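Polygalacturonase (Pectobacterium carotovorum subsp. carotovorum, PDB 1BHE) hydrolyses internal alpha-1,4 linkages of polygalacturonic acid, the backbone of pectin, and so takes part in the maceration and soft-rotting of plant tissue. Local coordinates at residues D224-K229 and H251-G256. Sequence-based numbering, arbitrary orientation.
Sequences DNVAIK and HGMSIG
I228 and D224 carry most of the contact on 224-229, one packing against the apolar face of 251-256 and the other bonding on its polar face, while G256 closes the far end. The strands run parallel, and I228 is gripped through its backbone: I228 N donates to S254 O (2.9 Å) and I228 O accepts from G256 N (2.9 Å). Its CD1 touches the methyl CE of M253 at 3.7 Å and its CB lies 4.0 Å from I255 CG1. The thioether of M253 doubles back (chi2 58°), so that CE rests between I228 CD1 and V226 CG1, the side chains of V226 and M253 lying side by side and pointing the same way.

On the other face, S254 OG donates to D224 OD1 (2.8 Å), meeting it 57° out of the carboxylate plane. D224 CG lies anti to the carbonyl carbon (chi1 -79°), which places OD1 by that hydroxyl; the buried carboxylate also forms salt bridges, OD1 to R280 and OD2 to K282. N225 OD1 takes G252 N in its carbonyl plane (2.9 Å), holding the backbone at G252, directly after H251, an inferred active-site residue next to D223, the predicted proton donor. K229 sets NZ on G256 O at 3.0 Å, and this ammonium also pairs with E258.

Such stacking of successive coils is the right-handed parallel beta-helix of glycosyl hydrolase family 28. Strand 226-230 sits between 204-207 and 253-256, which pairs in turn with 277-282; I228, M253 and I255 face the interior, against strands 237-243 and 258-273.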
ATOM      1  N   ASP A 224      -3.087   5.313   4.480  1.00  8.03           N
ATOM      2  CA  ASP A 224      -1.656   5.076   4.657  1.00  8.66           C
ATOM      3  C   ASP A 224      -0.879   5.040   3.353  1.00  8.02           C
ATOM      4  O   ASP A 224      -1.257   4.331   2.429  1.00  8.04           O
ATOM      5  CB  ASP A 224      -1.419   3.765   5.417  1.00  8.44           C
ATOM      6  CG  ASP A 224      -1.643   3.947   6.908  1.00  9.67           C
ATOM      7  OD1 ASP A 224      -1.193   4.978   7.456  1.00 10.61           O
ATOM      8  OD2 ASP A 224      -2.262   3.054   7.519  1.00 10.44           O
ATOM      9  N   ASN A 225       0.237   5.766   3.306  1.00  8.23           N
ATOM     10  CA  ASN A 225       1.082   5.761   2.110  1.00  7.80           C
ATOM     11  C   ASN A 225       1.659   4.355   1.960  1.00  7.90           C
ATOM     12  O   ASN A 225       1.659   3.752   0.886  1.00  7.33           O
ATOM     13  CB  ASN A 225       2.149   6.846   2.200  1.00  8.47           C
ATOM     14  CG  ASN A 225       1.560   8.231   2.390  1.00  8.73           C
ATOM     15  OD1 ASN A 225       1.015   8.543   3.455  1.00  9.28           O
ATOM     16  ND2 ASN A 225       1.656   9.074   1.369  1.00  8.85           N
ATOM     17  N   VAL A 226       2.147   3.815   3.067  1.00  7.22           N
ATOM     18  CA  VAL A 226       2.648   2.461   3.205  1.00  6.85           C
ATOM     19  C   VAL A 226       2.157   1.961   4.572  1.00  7.00           C
ATOM     20  O   VAL A 226       2.251   2.691   5.565  1.00  7.51           O
ATOM     21  CB  VAL A 226       4.177   2.319   3.152  1.00  6.66           C
ATOM     22  CG1 VAL A 226       4.646   0.937   3.624  1.00  6.19           C
ATOM     23  CG2 VAL A 226       4.748   2.548   1.761  1.00  6.33           C
ATOM     24  N   ALA A 227       1.611   0.757   4.633  1.00  7.23           N
ATOM     25  CA  ALA A 227       1.176   0.193   5.911  1.00  7.31           C
ATOM     26  C   ALA A 227       1.704  -1.239   5.989  1.00  8.16           C
ATOM     27  O   ALA A 227       1.240  -2.109   5.250  1.00  8.01           O
ATOM     28  CB  ALA A 227      -0.326   0.240   6.102  1.00  7.58           C
ATOM     29  N   ILE A 228       2.712  -1.426   6.821  1.00  7.77           N
ATOM     30  CA  ILE A 228       3.343  -2.731   7.034  1.00  8.00           C
ATOM     31  C   ILE A 228       2.560  -3.501   8.093  1.00  8.42           C
ATOM     32  O   ILE A 228       2.371  -2.994   9.207  1.00  8.43           O
ATOM     33  CB  ILE A 228       4.808  -2.531   7.457  1.00  7.97           C
ATOM     34  CG1 ILE A 228       5.595  -1.823   6.348  1.00  7.93           C
ATOM     35  CG2 ILE A 228       5.489  -3.848   7.802  1.00  7.87           C
ATOM     36  CD1 ILE A 228       6.928  -1.249   6.792  1.00  7.96           C
ATOM     37  N   LYS A 229       2.032  -4.672   7.754  1.00  7.92           N
ATOM     38  CA  LYS A 229       1.181  -5.447   8.647  1.00  8.44           C
ATOM     39  C   LYS A 229       1.605  -6.907   8.796  1.00  9.17           C
ATOM     40  O   LYS A 229       2.209  -7.500   7.902  1.00  9.14           O
ATOM     41  CB  LYS A 229      -0.278  -5.448   8.161  1.00  8.26           C
ATOM     42  CG  LYS A 229      -0.896  -4.083   7.903  1.00  8.18           C
ATOM     43  CD  LYS A 229      -2.290  -4.174   7.302  1.00  8.89           C
ATOM     44  CE  LYS A 229      -2.774  -2.799   6.860  1.00  9.27           C
ATOM     45  NZ  LYS A 229      -3.158  -1.941   8.016  1.00  9.88           N
ATOM     46  N   HIS A 251      -1.898   9.061   5.213  1.00 10.39           N
ATOM     47  CA  HIS A 251      -1.869   8.865   6.658  1.00 10.57           C
ATOM     48  C   HIS A 251      -0.505   8.429   7.172  1.00 10.31           C
ATOM     49  O   HIS A 251      -0.388   8.177   8.373  1.00 10.36           O
ATOM     50  CB  HIS A 251      -2.994   7.931   7.104  1.00 10.90           C
ATOM     51  CG  HIS A 251      -4.368   8.539   7.022  1.00 11.50           C
ATOM     52  ND1 HIS A 251      -5.501   7.817   7.329  1.00 12.38           N
ATOM     53  CD2 HIS A 251      -4.804   9.767   6.686  1.00 11.36           C
ATOM     54  CE1 HIS A 251      -6.574   8.574   7.170  1.00 12.51           C
ATOM     55  NE2 HIS A 251      -6.173   9.769   6.782  1.00 12.49           N
ATOM     56  N   GLY A 252       0.521   8.382   6.321  1.00  9.72           N
ATOM     57  CA  GLY A 252       1.849   8.078   6.789  1.00  9.75           C
ATOM     58  C   GLY A 252       2.605   6.861   6.321  1.00 10.12           C
ATOM     59  O   GLY A 252       2.149   6.000   5.576  1.00  9.01           O
ATOM     60  N   MET A 253       3.861   6.828   6.762  1.00  9.67           N
ATOM     61  CA  MET A 253       4.776   5.700   6.615  1.00  9.98           C
ATOM     62  C   MET A 253       4.522   4.865   7.869  1.00  9.80           C
ATOM     63  O   MET A 253       5.120   5.098   8.924  1.00 10.59           O
ATOM     64  CB  MET A 253       6.217   6.180   6.513  1.00 10.03           C
ATOM     65  CG  MET A 253       7.291   5.108   6.635  1.00 10.49           C
ATOM     66  SD  MET A 253       7.126   3.814   5.381  1.00 10.16           S
ATOM     67  CE  MET A 253       6.668   2.414   6.396  1.00  9.93           C
ATOM     68  N   SER A 254       3.505   4.004   7.803  1.00  9.54           N
ATOM     69  CA  SER A 254       3.026   3.283   8.956  1.00  9.19           C
ATOM     70  C   SER A 254       3.301   1.792   9.068  1.00  9.25           C
ATOM     71  O   SER A 254       3.527   1.053   8.120  1.00  9.58           O
ATOM     72  CB  SER A 254       1.486   3.460   9.038  1.00  9.36           C
ATOM     73  OG  SER A 254       1.129   4.832   9.010  1.00 10.25           O
ATOM     74  N   ILE A 255       3.237   1.338  10.318  1.00  8.53           N
ATOM     75  CA  ILE A 255       3.323  -0.056  10.726  1.00  8.50           C
ATOM     76  C   ILE A 255       2.070  -0.315  11.572  1.00  9.64           C
ATOM     77  O   ILE A 255       1.846   0.445  12.520  1.00 10.41           O
ATOM     78  CB  ILE A 255       4.581  -0.407  11.516  1.00  8.44           C
ATOM     79  CG1 ILE A 255       5.834  -0.370  10.627  1.00  8.31           C
ATOM     80  CG2 ILE A 255       4.482  -1.776  12.182  1.00  7.95           C
ATOM     81  CD1 ILE A 255       7.134  -0.370  11.415  1.00  8.54           C
ATOM     82  N   GLY A 256       1.261  -1.305  11.223  1.00  9.79           N
ATOM     83  CA  GLY A 256       0.041  -1.587  11.984  1.00 11.15           C
ATOM     84  C   GLY A 256      -1.188  -1.306  11.122  1.00 11.73           C
ATOM     85  O   GLY A 256      -1.046  -0.981   9.947  1.00 11.56           O
TER